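Local coordinates for pantothenate synthetase (Francisella tularensis subsp. tularensis, PDB 3N8H), which probably catalyses the ATP-dependent condensation of pantoate with beta-alanine to pantothenate, by way of a pantoyl-adenylate intermediate, at residues 24-30 with 142-148; 131-136 with 159-163; 239-243 with 254-258; 4-10 with 89-95. All blocks are in the same frame, centred on the assembly; numbering follows the deposited sequence. Where two conformers were deposited one is given.

Interaction 1. Residues 24-30 with 142-148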
loop_
_atom_site.group_PDB
_atom_site.type_symbol
_atom_site.label_atom_id
_atom_site.label_comp_id
_atom_site.label_asym_id
_atom_site.label_seq_id
_atom_site.Cartn_x
_atom_site.Cartn_y
_atom_site.Cartn_z
ATOM N N GLN A 24 9.432 -9.949 23.961
ATOM C CA GLN A 24 9.346 -8.526 24.260
ATOM C C GLN A 24 8.224 -7.859 23.473
ATOM O O GLN A 24 8.245 -7.839 22.251
ATOM C CB GLN A 24 10.694 -7.846 23.985
ATOM C CG GLN A 24 11.802 -8.316 24.923
ATOM C CD GLN A 24 13.123 -7.620 24.673
ATOM O OE1 GLN A 24 13.743 -7.091 25.597
ATOM N NE2 GLN A 24 13.560 -7.611 23.418
ATOM N N LYS A 25 7.235 -7.345 24.196
ATOM C CA LYS A 25 6.163 -6.570 23.591
ATOM C C LYS A 25 6.744 -5.253 23.102
ATOM O O LYS A 25 7.406 -4.541 23.862
ATOM C CB LYS A 25 5.060 -6.289 24.606
ATOM C CG LYS A 25 4.381 -7.528 25.154
ATOM C CD LYS A 25 2.861 -7.407 25.042
ATOM C CE LYS A 25 2.432 -7.197 23.585
ATOM N NZ LYS A 25 0.943 -7.142 23.388
ATOM N N ILE A 26 6.498 -4.937 21.834
ATOM C CA ILE A 26 6.988 -3.698 21.242
ATOM C C ILE A 26 5.851 -2.698 21.063
ATOM O O ILE A 26 4.835 -2.996 20.418
ATOM C CB ILE A 26 7.635 -3.955 19.882
ATOM C CG1 ILE A 26 8.648 -5.096 19.986
ATOM C CG2 ILE A 26 8.285 -2.672 19.351
ATOM C CD1 ILE A 26 9.455 -5.317 18.731
ATOM N N GLY A 27 6.023 -1.515 21.640
ATOM C CA GLY A 27 5.095 -0.414 21.425
ATOM C C GLY A 27 5.680 0.661 20.517
ATOM O O GLY A 27 6.859 1.013 20.617
ATOM N N PHE A 28 4.858 1.186 19.623
ATOM C CA PHE A 28 5.356 2.138 18.639
ATOM C C PHE A 28 4.568 3.442 18.675
ATOM O O PHE A 28 3.340 3.436 18.615
ATOM C CB PHE A 28 5.299 1.523 17.238
ATOM C CG PHE A 28 5.679 2.489 16.125
ATOM C CD1 PHE A 28 4.971 2.504 14.928
ATOM C CD2 PHE A 28 6.731 3.381 16.284
ATOM C CE1 PHE A 28 5.313 3.390 13.902
ATOM C CE2 PHE A 28 7.091 4.272 15.258
ATOM C CZ PHE A 28 6.390 4.271 14.072
ATOM N N VAL A 29 5.265 4.563 18.776
ATOM C CA VAL A 29 4.586 5.857 18.731
ATOM C C VAL A 29 5.138 6.715 17.579
ATOM O O VAL A 29 6.176 7.317 17.719
ATOM C CB VAL A 29 4.729 6.640 20.065
ATOM C CG1 VAL A 29 3.948 7.972 19.990
ATOM C CG2 VAL A 29 4.213 5.831 21.282
ATOM N N PRO A 30 4.444 6.756 16.428
ATOM C CA PRO A 30 4.960 7.593 15.326
ATOM C C PRO A 30 4.650 9.064 15.592
ATOM O O PRO A 30 3.583 9.385 16.122
ATOM C CB PRO A 30 4.171 7.093 14.093
ATOM C CG PRO A 30 2.849 6.580 14.681
ATOM C CD PRO A 30 3.222 6.018 16.064
ATOM N N THR A 142 8.882 -1.125 11.512
ATOM C CA THR A 142 8.972 -1.295 12.961
ATOM C C THR A 142 8.344 -2.602 13.471
ATOM O O THR A 142 8.732 -3.100 14.516
ATOM C CB THR A 142 8.312 -0.129 13.691
ATOM O OG1 THR A 142 6.963 -0.003 13.222
ATOM C CG2 THR A 142 9.066 1.175 13.394
ATOM N N LYS A 143 7.363 -3.115 12.737
ATOM C CA LYS A 143 6.662 -4.358 13.088
ATOM C C LYS A 143 6.382 -4.436 14.581
ATOM O O LYS A 143 6.872 -5.330 15.267
ATOM C CB LYS A 143 7.437 -5.583 12.602
ATOM C CG LYS A 143 7.504 -5.686 11.087
ATOM C CD LYS A 143 8.544 -6.704 10.620
ATOM C CE LYS A 143 9.955 -6.300 11.034
ATOM N NZ LYS A 143 10.992 -7.043 10.263
ATOM N N PRO A 144 5.605 -3.476 15.093
ATOM C CA PRO A 144 5.324 -3.429 16.519
ATOM C C PRO A 144 4.141 -4.312 16.866
ATOM O O PRO A 144 3.356 -4.684 15.991
ATOM C CB PRO A 144 4.948 -1.956 16.743
ATOM C CG PRO A 144 4.291 -1.570 15.437
ATOM C CD PRO A 144 5.074 -2.301 14.378
ATOM N N ASN A 145 4.012 -4.610 18.153
ATOM C CA ASN A 145 2.845 -5.291 18.687
ATOM C C ASN A 145 1.703 -4.312 18.923
ATOM O O ASN A 145 0.523 -4.650 18.702
ATOM C CB ASN A 145 3.199 -5.971 20.007
ATOM C CG ASN A 145 4.255 -7.033 19.846
ATOM O OD1 ASN A 145 5.395 -6.878 20.305
ATOM N ND2 ASN A 145 3.886 -8.128 19.192
ATOM N N ASN A 146 2.063 -3.105 19.382
ATOM C CA ASN A 146 1.087 -2.084 19.751
ATOM C C ASN A 146 1.372 -0.713 19.151
ATOM O O ASN A 146 2.489 -0.201 19.239
ATOM C CB ASN A 146 0.984 -1.945 21.268
ATOM C CG ASN A 146 0.478 -3.219 21.933
ATOM O OD1 ASN A 146 -0.616 -3.697 21.646
ATOM N ND2 ASN A 146 1.281 -3.770 22.814
ATOM N N LEU A 147 0.340 -0.121 18.559
ATOM C CA LEU A 147 0.453 1.205 17.944
ATOM C C LEU A 147 -0.388 2.215 18.729
ATOM O O LEU A 147 -1.564 1.978 18.965
ATOM C CB LEU A 147 -0.047 1.174 16.488
ATOM C CG LEU A 147 0.006 2.502 15.712
ATOM C CD1 LEU A 147 1.426 3.039 15.658
ATOM C CD2 LEU A 147 -0.604 2.370 14.268
ATOM N N TYR A 148 0.212 3.347 19.094
ATOM C CA TYR A 148 -0.474 4.373 19.905
ATOM C C TYR A 148 -0.758 5.626 19.068
ATOM O O TYR A 148 0.153 6.189 18.457
ATOM C CB TYR A 148 0.344 4.688 21.193
ATOM C CG TYR A 148 0.468 3.429 22.027
ATOM C CD1 TYR A 148 -0.423 3.159 23.047
ATOM C CD2 TYR A 148 1.397 2.467 21.707
ATOM C CE1 TYR A 148 -0.368 1.966 23.763
ATOM C CE2 TYR A 148 1.468 1.284 22.413
ATOM C CZ TYR A 148 0.586 1.030 23.431
ATOM O OH TYR A 148 0.693 -0.169 24.125
HETATM O O HOH W 1 0.945 8.229 16.995
#

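Interaction 2. Residues 131-136 with 159-163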
loop_
_atom_site.group_PDB
_atom_site.type_symbol
_atom_site.label_atom_id
_atom_site.label_comp_id
_atom_site.label_asym_id
_atom_site.label_seq_id
_atom_site.Cartn_x
_atom_site.Cartn_y
_atom_site.Cartn_z
HETATM N N MSE A 131 -0.186 10.266 4.329
HETATM C CA MSE A 131 -0.191 9.775 5.705
HETATM C C MSE A 131 -0.239 8.244 5.730
HETATM O O MSE A 131 0.558 7.585 6.401
HETATM C CB MSE A 131 -1.438 10.338 6.407
HETATM C CG MSE A 131 -1.606 10.015 7.855
HETATM SE SE MSE A 131 -2.387 8.224 8.127
HETATM C CE MSE A 131 -4.246 8.723 7.592
ATOM N N LEU A 132 -1.181 7.692 4.989
ATOM C CA LEU A 132 -1.349 6.234 4.883
ATOM C C LEU A 132 -0.129 5.520 4.279
ATOM O O LEU A 132 0.226 4.423 4.706
ATOM C CB LEU A 132 -2.588 5.922 4.044
ATOM C CG LEU A 132 -3.893 6.212 4.787
ATOM C CD1 LEU A 132 -5.102 6.079 3.846
ATOM C CD2 LEU A 132 -4.017 5.272 6.012
ATOM N N THR A 133 0.502 6.137 3.283
ATOM C CA THR A 133 1.680 5.554 2.645
ATOM C C THR A 133 2.872 5.498 3.630
ATOM O O THR A 133 3.515 4.455 3.801
ATOM C CB THR A 133 2.081 6.352 1.373
ATOM O OG1 THR A 133 0.971 6.378 0.451
ATOM C CG2 THR A 133 3.278 5.706 0.694
ATOM N N VAL A 134 3.141 6.612 4.294
ATOM C CA VAL A 134 4.230 6.651 5.271
ATOM C C VAL A 134 3.901 5.776 6.484
ATOM O O VAL A 134 4.779 5.113 7.020
ATOM C CB VAL A 134 4.617 8.100 5.694
ATOM C CG1 VAL A 134 3.634 8.672 6.711
ATOM C CG2 VAL A 134 6.021 8.099 6.285
ATOM N N VAL A 135 2.639 5.734 6.903
ATOM C CA VAL A 135 2.287 4.889 8.047
ATOM C C VAL A 135 2.497 3.394 7.714
ATOM O O VAL A 135 3.115 2.633 8.483
ATOM C CB VAL A 135 0.832 5.181 8.555
ATOM C CG1 VAL A 135 0.357 4.103 9.530
ATOM C CG2 VAL A 135 0.784 6.544 9.227
ATOM N N LEU A 136 2.035 2.995 6.535
ATOM C CA LEU A 136 2.291 1.636 6.051
ATOM C C LEU A 136 3.794 1.313 6.068
ATOM O O LEU A 136 4.197 0.252 6.526
ATOM C CB LEU A 136 1.721 1.432 4.637
ATOM C CG LEU A 136 1.848 -0.007 4.110
ATOM C CD1 LEU A 136 1.418 -1.050 5.161
ATOM C CD2 LEU A 136 1.058 -0.207 2.809
ATOM N N LEU A 159 -8.766 5.598 9.512
ATOM C CA LEU A 159 -8.044 5.215 8.318
ATOM C C LEU A 159 -6.908 4.238 8.643
ATOM O O LEU A 159 -6.679 3.268 7.914
ATOM C CB LEU A 159 -7.493 6.468 7.614
ATOM C CG LEU A 159 -8.518 7.358 6.942
ATOM C CD1 LEU A 159 -7.846 8.578 6.322
ATOM C CD2 LEU A 159 -9.273 6.527 5.887
ATOM N N ILE A 160 -6.200 4.470 9.746
ATOM C CA ILE A 160 -5.107 3.569 10.065
ATOM C C ILE A 160 -5.665 2.191 10.493
ATOM O O ILE A 160 -5.047 1.158 10.237
ATOM C CB ILE A 160 -4.132 4.188 11.115
ATOM C CG1 ILE A 160 -3.331 5.341 10.485
ATOM C CG2 ILE A 160 -3.181 3.125 11.703
ATOM C CD1 ILE A 160 -2.472 6.089 11.525
ATOM N N LYS A 161 -6.843 2.173 11.110
ATOM C CA LYS A 161 -7.439 0.889 11.517
ATOM C C LYS A 161 -7.801 0.126 10.255
ATOM O O LYS A 161 -7.644 -1.096 10.190
ATOM C CB LYS A 161 -8.668 1.074 12.426
ATOM C CG LYS A 161 -8.370 1.625 13.830
ATOM C CD LYS A 161 -9.668 1.857 14.631
ATOM C CE LYS A 161 -9.410 2.015 16.140
ATOM N NZ LYS A 161 -10.687 2.383 16.880
ATOM N N GLN A 162 -8.250 0.853 9.229
ATOM C CA GLN A 162 -8.629 0.196 7.972
ATOM C C GLN A 162 -7.368 -0.330 7.254
ATOM O O GLN A 162 -7.356 -1.449 6.749
ATOM C CB GLN A 162 -9.412 1.145 7.065
ATOM C CG GLN A 162 -9.927 0.483 5.794
ATOM C CD GLN A 162 -11.022 -0.526 6.074
ATOM O OE1 GLN A 162 -11.956 -0.239 6.819
ATOM N NE2 GLN A 162 -10.915 -1.710 5.479
ATOM N N LEU A 163 -6.313 0.478 7.257
ATOM C CA LEU A 163 -5.004 0.083 6.718
ATOM C C LEU A 163 -4.454 -1.201 7.340
ATOM O O LEU A 163 -3.929 -2.069 6.648
ATOM C CB LEU A 163 -4.004 1.192 6.964
ATOM C CG LEU A 163 -2.616 0.966 6.381
ATOM C CD1 LEU A 163 -2.606 1.261 4.872
ATOM C CD2 LEU A 163 -1.533 1.779 7.153
#

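Interaction 3. Residues 239-243 with 254-258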
loop_
_atom_site.group_PDB
_atom_site.type_symbol
_atom_site.label_atom_id
_atom_site.label_comp_id
_atom_site.label_asym_id
_atom_site.label_seq_id
_atom_site.Cartn_x
_atom_site.Cartn_y
_atom_site.Cartn_z
ATOM N N ASN A 239 -22.058 11.667 17.021
ATOM C CA ASN A 239 -22.268 12.491 18.208
ATOM C C ASN A 239 -21.040 13.314 18.595
ATOM O O ASN A 239 -20.881 13.708 19.754
ATOM C CB ASN A 239 -22.784 11.657 19.387
ATOM C CG ASN A 239 -22.009 10.367 19.575
ATOM O OD1 ASN A 239 -20.781 10.342 19.453
ATOM N ND2 ASN A 239 -22.728 9.282 19.879
ATOM N N ARG A 240 -20.188 13.588 17.611
ATOM C CA ARG A 240 -18.995 14.399 17.846
ATOM C C ARG A 240 -19.076 15.684 17.055
ATOM O O ARG A 240 -19.738 15.752 16.018
ATOM C CB ARG A 240 -17.726 13.629 17.454
ATOM C CG ARG A 240 -17.628 12.256 18.115
ATOM C CD ARG A 240 -16.310 11.566 17.825
ATOM N NE ARG A 240 -15.216 12.201 18.544
ATOM C CZ ARG A 240 -14.850 11.888 19.781
ATOM N NH1 ARG A 240 -15.475 10.931 20.459
ATOM N NH2 ARG A 240 -13.850 12.528 20.338
ATOM N N ILE A 241 -18.420 16.712 17.568
ATOM C CA ILE A 241 -18.130 17.905 16.798
ATOM C C ILE A 241 -16.708 17.821 16.245
ATOM O O ILE A 241 -15.756 17.532 16.991
ATOM C CB ILE A 241 -18.211 19.158 17.672
ATOM C CG1 ILE A 241 -19.592 19.287 18.314
ATOM C CG2 ILE A 241 -17.862 20.403 16.856
ATOM C CD1 ILE A 241 -20.744 19.391 17.311
ATOM N N PHE A 242 -16.581 18.083 14.946
ATOM C CA PHE A 242 -15.304 18.226 14.254
ATOM C C PHE A 242 -15.116 19.663 13.765
ATOM O O PHE A 242 -16.021 20.256 13.188
ATOM C CB PHE A 242 -15.259 17.305 13.032
ATOM C CG PHE A 242 -15.166 15.850 13.376
ATOM C CD1 PHE A 242 -13.977 15.161 13.206
ATOM C CD2 PHE A 242 -16.264 15.185 13.901
ATOM C CE1 PHE A 242 -13.893 13.820 13.533
ATOM C CE2 PHE A 242 -16.194 13.842 14.221
ATOM C CZ PHE A 242 -15.002 13.161 14.039
ATOM N N LEU A 243 -13.931 20.212 13.970
ATOM C CA LEU A 243 -13.618 21.539 13.434
ATOM C C LEU A 243 -12.143 21.706 13.107
ATOM O O LEU A 243 -11.293 20.913 13.547
ATOM C CB LEU A 243 -14.076 22.665 14.378
ATOM C CG LEU A 243 -13.214 22.939 15.609
ATOM C CD1 LEU A 243 -13.299 24.407 15.938
ATOM C CD2 LEU A 243 -13.725 22.109 16.764
ATOM N N ASP A 254 -9.558 20.031 15.808
ATOM C CA ASP A 254 -10.046 19.430 17.038
ATOM C C ASP A 254 -11.300 18.564 16.775
ATOM O O ASP A 254 -12.013 18.740 15.787
ATOM C CB ASP A 254 -10.349 20.541 18.067
ATOM C CG ASP A 254 -10.412 20.019 19.490
ATOM O OD1 ASP A 254 -10.195 18.783 19.714
ATOM O OD2 ASP A 254 -10.711 20.831 20.386
ATOM N N ASN A 255 -11.558 17.613 17.660
ATOM C CA ASN A 255 -12.854 16.973 17.682
ATOM C C ASN A 255 -13.130 16.546 19.122
ATOM O O ASN A 255 -12.199 16.277 19.887
ATOM C CB ASN A 255 -12.889 15.785 16.716
ATOM C CG ASN A 255 -12.224 14.597 17.283
ATOM O OD1 ASN A 255 -12.850 13.800 18.008
ATOM N ND2 ASN A 255 -10.926 14.492 17.039
ATOM N N PHE A 256 -14.396 16.539 19.506
ATOM C CA PHE A 256 -14.809 16.127 20.853
ATOM C C PHE A 256 -16.276 15.711 20.803
ATOM O O PHE A 256 -16.986 16.054 19.852
ATOM C CB PHE A 256 -14.609 17.287 21.861
ATOM C CG PHE A 256 -14.964 18.655 21.299
ATOM C CD1 PHE A 256 -16.287 19.032 21.143
ATOM C CD2 PHE A 256 -13.968 19.552 20.913
ATOM C CE1 PHE A 256 -16.625 20.293 20.628
ATOM C CE2 PHE A 256 -14.296 20.810 20.381
ATOM C CZ PHE A 256 -15.641 21.173 20.241
ATOM N N LEU A 257 -16.729 14.966 21.812
ATOM C CA LEU A 257 -18.147 14.621 21.948
ATOM C C LEU A 257 -18.982 15.888 22.093
ATOM O O LEU A 257 -18.586 16.805 22.795
ATOM C CB LEU A 257 -18.358 13.741 23.173
ATOM C CG LEU A 257 -17.745 12.342 23.122
ATOM C CD1 LEU A 257 -17.817 11.677 24.486
ATOM C CD2 LEU A 257 -18.471 11.503 22.085
ATOM N N LYS A 258 -20.131 15.942 21.417
ATOM C CA LYS A 258 -21.014 17.109 21.480
ATOM C C LYS A 258 -21.529 17.352 22.894
ATOM O O LYS A 258 -21.622 18.491 23.337
ATOM C CB LYS A 258 -22.175 16.956 20.482
ATOM C CG LYS A 258 -23.194 18.108 20.475
ATOM C CD LYS A 258 -24.307 17.889 21.502
ATOM C CE LYS A 258 -25.462 18.873 21.329
ATOM N NZ LYS A 258 -26.180 18.689 20.032
#

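Interaction 4. Residues 4-10 with 89-95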
loop_
_atom_site.group_PDB
_atom_site.type_symbol
_atom_site.label_atom_id
_atom_site.label_comp_id
_atom_site.label_asym_id
_atom_site.label_seq_id
_atom_site.Cartn_x
_atom_site.Cartn_y
_atom_site.Cartn_z
HETATM N N MSE A 4 19.409 5.416 25.402
HETATM C CA MSE A 4 18.493 5.384 24.265
HETATM C C MSE A 4 19.293 5.199 22.993
HETATM O O MSE A 4 20.307 5.858 22.788
HETATM C CB MSE A 4 17.657 6.661 24.166
HETATM C CG MSE A 4 16.659 6.659 22.998
HETATM SE SE MSE A 4 15.436 8.178 23.101
HETATM C CE MSE A 4 16.664 9.603 22.556
ATOM N N ILE A 5 18.840 4.283 22.151
ATOM C CA ILE A 5 19.456 4.082 20.851
ATOM C C ILE A 5 18.798 5.011 19.855
ATOM O O ILE A 5 17.567 5.037 19.730
ATOM C CB ILE A 5 19.270 2.643 20.363
ATOM C CG1 ILE A 5 20.013 1.678 21.286
ATOM C CG2 ILE A 5 19.756 2.505 18.919
ATOM C CD1 ILE A 5 19.558 0.255 21.153
ATOM N N ILE A 6 19.613 5.794 19.166
ATOM C CA ILE A 6 19.108 6.657 18.106
ATOM C C ILE A 6 19.472 6.042 16.764
ATOM O O ILE A 6 20.650 5.866 16.448
ATOM C CB ILE A 6 19.700 8.075 18.206
ATOM C CG1 ILE A 6 19.404 8.676 19.585
ATOM C CG2 ILE A 6 19.154 8.945 17.098
ATOM C CD1 ILE A 6 19.982 10.081 19.811
ATOM N N ALA A 7 18.456 5.683 15.991
ATOM C CA ALA A 7 18.668 5.047 14.694
ATOM C C ALA A 7 18.223 6.011 13.623
ATOM O O ALA A 7 17.024 6.225 13.430
ATOM C CB ALA A 7 17.900 3.718 14.590
ATOM N N ASP A 8 19.193 6.602 12.935
ATOM C CA ASP A 8 18.909 7.629 11.940
ATOM C C ASP A 8 18.854 7.063 10.527
ATOM O O ASP A 8 18.889 7.814 9.557
ATOM C CB ASP A 8 19.926 8.771 12.026
ATOM C CG ASP A 8 21.362 8.279 12.024
ATOM O OD1 ASP A 8 21.769 7.607 11.053
ATOM O OD2 ASP A 8 22.087 8.572 12.996
ATOM N N ASN A 9 18.769 5.739 10.423
ATOM C CA ASN A 9 18.587 5.063 9.134
ATOM C C ASN A 9 18.097 3.614 9.256
ATOM O O ASN A 9 18.093 3.036 10.347
ATOM C CB ASN A 9 19.846 5.159 8.253
ATOM C CG ASN A 9 21.075 4.495 8.881
ATOM O OD1 ASN A 9 21.124 3.275 9.060
ATOM N ND2 ASN A 9 22.085 5.301 9.186
ATOM N N ILE A 10 17.664 3.049 8.129
ATOM C CA ILE A 10 17.065 1.718 8.088
ATOM C C ILE A 10 18.006 0.609 8.567
ATOM O O ILE A 10 17.654 -0.177 9.460
ATOM C CB ILE A 10 16.566 1.370 6.658
ATOM C CG1 ILE A 10 15.646 2.469 6.131
ATOM C CG2 ILE A 10 15.829 0.039 6.649
ATOM C CD1 ILE A 10 14.383 2.615 6.929
ATOM N N VAL A 89 12.635 6.240 26.724
ATOM C CA VAL A 89 12.314 5.625 25.439
ATOM C C VAL A 89 13.489 4.780 24.939
ATOM O O VAL A 89 14.622 5.229 24.954
ATOM C CB VAL A 89 11.924 6.682 24.367
ATOM C CG1 VAL A 89 11.889 6.036 22.994
ATOM C CG2 VAL A 89 10.561 7.291 24.695
ATOM N N ASP A 90 13.206 3.559 24.491
ATOM C CA ASP A 90 14.257 2.624 24.116
ATOM C C ASP A 90 14.891 2.970 22.775
ATOM O O ASP A 90 16.115 2.988 22.666
ATOM C CB ASP A 90 13.740 1.180 24.140
ATOM C CG ASP A 90 13.128 0.813 25.484
ATOM O OD1 ASP A 90 11.887 0.684 25.558
ATOM O OD2 ASP A 90 13.887 0.693 26.475
ATOM N N VAL A 91 14.074 3.269 21.764
ATOM C CA VAL A 91 14.621 3.561 20.432
ATOM C C VAL A 91 14.003 4.793 19.803
ATOM O O VAL A 91 12.781 4.895 19.723
ATOM C CB VAL A 91 14.403 2.396 19.425
ATOM C CG1 VAL A 91 15.083 2.713 18.100
ATOM C CG2 VAL A 91 14.918 1.086 19.987
ATOM N N LEU A 92 14.847 5.720 19.358
ATOM C CA LEU A 92 14.401 6.822 18.502
ATOM C C LEU A 92 14.713 6.442 17.059
ATOM O O LEU A 92 15.876 6.214 16.700
ATOM C CB LEU A 92 15.162 8.104 18.812
ATOM C CG LEU A 92 14.575 9.450 18.365
ATOM C CD1 LEU A 92 15.615 10.413 17.783
ATOM C CD2 LEU A 92 13.357 9.311 17.462
ATOM N N PHE A 93 13.680 6.391 16.228
ATOM C CA PHE A 93 13.874 6.165 14.807
ATOM C C PHE A 93 13.612 7.463 14.072
ATOM O O PHE A 93 12.468 7.917 13.970
ATOM C CB PHE A 93 12.923 5.094 14.294
ATOM C CG PHE A 93 13.048 4.836 12.829
ATOM C CD1 PHE A 93 14.291 4.709 12.241
ATOM C CD2 PHE A 93 11.915 4.715 12.035
ATOM C CE1 PHE A 93 14.404 4.458 10.878
ATOM C CE2 PHE A 93 12.025 4.461 10.685
ATOM C CZ PHE A 93 13.264 4.337 10.102
ATOM N N ASN A 94 14.681 8.039 13.541
ATOM C CA ASN A 94 14.658 9.368 12.970
ATOM C C ASN A 94 15.269 9.310 11.570
ATOM O O ASN A 94 16.439 9.685 11.382
ATOM C CB ASN A 94 15.482 10.283 13.878
ATOM C CG ASN A 94 15.586 11.684 13.359
ATOM O OD1 ASN A 94 16.642 12.318 13.468
ATOM N ND2 ASN A 94 14.495 12.185 12.783
ATOM N N PRO A 95 14.495 8.803 10.589
ATOM C CA PRO A 95 15.047 8.556 9.257
ATOM C C PRO A 95 14.980 9.797 8.390
ATOM O O PRO A 95 14.302 10.761 8.731
ATOM C CB PRO A 95 14.132 7.463 8.685
ATOM C CG PRO A 95 12.817 7.707 9.351
ATOM C CD PRO A 95 13.079 8.395 10.683
#

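Interaction 1. Residues 24-30 with 142-148
Ile26 N donates a short, nearly straight hydrogen bond to Asn145 OD1 (2.7 Å). Ile26 O answers by accepting from both Asn145 N (2.9 Å) and Asn146 N (3.0 Å). This fastens the start of a parallel strand pair in the central sheet of the Rossmann-like nucleotide-binding fold of the HUP clan. The pairing then runs on through Phe28 N to Asn146 O (2.8 Å) and Tyr148 N to Phe28 O (3.2 Å). Gly27 pairs with Asn146 and Phe28 with Leu147. The strand axes lie 4.8 Å apart at 27°. Beyond the backbone, Phe28 and Leu147 share one face of the sheet, and Phe28 CD1 lies 3.7 Å from Leu147 CD1. Pro144 CB packs on Phe28 CB at 3.5 Å. Thr142 CG2 sits 4.1 Å from the centroid of the Phe28 ring, a CH-pi contact over its face. At the opposite face, Val29 CG2 meets Tyr148 CB at 4.0 Å. Strand 52-57 pairs with the other edge of strand 26-31. The contact leads toward the nucleotide site, where bound AMP touches Pro30. There a single water donates hydrogen bonds to Pro30 O (3.0 Å) and Tyr148 O (2.6 Å).

Interaction 2. Residues 131-136 with 159-163
Helices 127-142 and 154-166 meet through apolar side chains; the axes of the two segments come within 10.6 Å and cross at -50°. Leu163, with chi1 t and chi2 p, is the most covered residue. Its CD2 reaches Val135 CG1 at 3.8 Å and Leu136 CB at 4.1 Å. Leu132 and Ile160 both leave their helices sideways, and their mt rotamers carry the side-chain ends into the interface. Leu132 CD2 packs against Leu159 CB (4.0 Å) and Leu163 CB (4.2 Å). Ile160 CD1 lies 4.0 Å from Val135 CG1. Met131, a selenomethionine, starts out t and then bends through two m torsions. This places its SE 3.8 Å from Ile160 CG1 and its CE 3.8 Å from Leu159 CD1. Met131 also lies near Gln63 and Gln156, predicted substrate-binding residues. Around the pair, Ile160 packs on Leu147 and Leu149 of strand 146-150, which links the two helices in sequence. Leu132 and Leu136 pack on strand 107-111, and Leu107 of the second subunit covers Leu132 and Leu163.

Interaction 3. Residues 239-243 with 254-258
Residues 239-243 and 254-258 run antiparallel, at 169°, with strand axes 4.5 Å apart. They form the open end of the beta hairpin 240-247/250-257. Ile241 and Phe256 are a hydrogen-bonded pair, joined by Ile241 N to Phe256 O (2.8 Å) and Phe256 N to Ile241 O (3.0 Å). Leu243 and Asp254 form the next such pair, with both of their N-to-O bonds at 3.0 Å. Arg240-Leu257 and Phe242-Asn255 are the non-hydrogen-bonded pairs. Past the strand ends, Lys258 N donates to Asn239 O at 2.9 Å. On one face the Phe256 ring lies beside Ile241 and Leu243, with Phe256 CE1 3.5 Å from Ile241 CB and Phe256 CE2 3.9 Å from Leu243 CD2. Asp254 stands on the same face and turns its carboxylate to Arg180 and Tyr206. On the face of Phe242 and Asn255, Asn255 CB makes a CH-pi contact over the Phe242 ring, 3.9 Å from its centroid. Asn255 OD1 accepts from Arg240 NE (2.9 Å) and Arg240 NH2 (2.8 Å). Both side chains also bind Glu151, a predicted ATP-binding residue: Arg240 by a salt bridge, Asn255 through ND2 to its backbone O. This polar chemistry ties the C-terminal hairpin to the nucleotide-site region.

Interaction 4. Residues 4-10 with 89-95
Leu92 is the most covered residue of this parallel strand pair. Its CD1 lies 3.9 Å from Ile6 CG2, and its CB lies 4.3 Å from SE of Met4, a selenomethionine. The same SE sits 4.0 Å from Val89 CB. Leu84 of helix 77-86 closes over Met4, Val89 and Leu92. The other face holds Ile5, Ala7, Val91 and Phe93. Here Phe93 points its ring edge at the turn into helix 10-18: Phe93 CZ is 3.8 Å from Ile10 CD1, and Phe93 CD1 is 3.3 Å from Ala7 O. Phe13 of that helix packs on the same face.

Between these layers run four backbone hydrogen bonds: Ile5 N to Asp90 O (3.1 Å), Leu92 N to Ile5 O (2.8 Å), Ala7 N to Leu92 O (2.7 Å) and Asn94 N to Ala7 O (3.0 Å). The strand axes are 4.7 Å apart at 16°. The polar residues lie at the ends. Asn9 is the N-cap of helix 10-18, with its side chain accepting from Gln12 N. Asp90 and Asn94 bond to backbone atoms of Val53 and Ile57, on the neighbouring strand 52-57. Strand 5-7 is the outermost strand on this side of the six-stranded parallel sheet within the chain. Such a sheet, covered by helices on both faces, is characteristic of the Rossmann-like alpha/beta fold.

How the interactions relate
Following the chain, interaction 4 opens first with strand 5-7 and closes when residues 89-95 return beside it. Interaction 1 opens inside that span, at 24-30, and closes at 142-148, so the two cross. Both build the same parallel sheet, with strand 52-57 lying between their strands. Interaction 2 opens at 131-136, before interaction 1 has closed, and ends at 159-163, so these two also cross. They touch where Leu147 CD2 meets Ile160 CG2 at 3.7 Å, which sets the helix pair on the sheet. Interaction 3 follows in series. It closes the short hairpin 240-247/250-257 near the C terminus; its centre is about 28 Å from that of interaction 1 and about 35 Å from that of interaction 4.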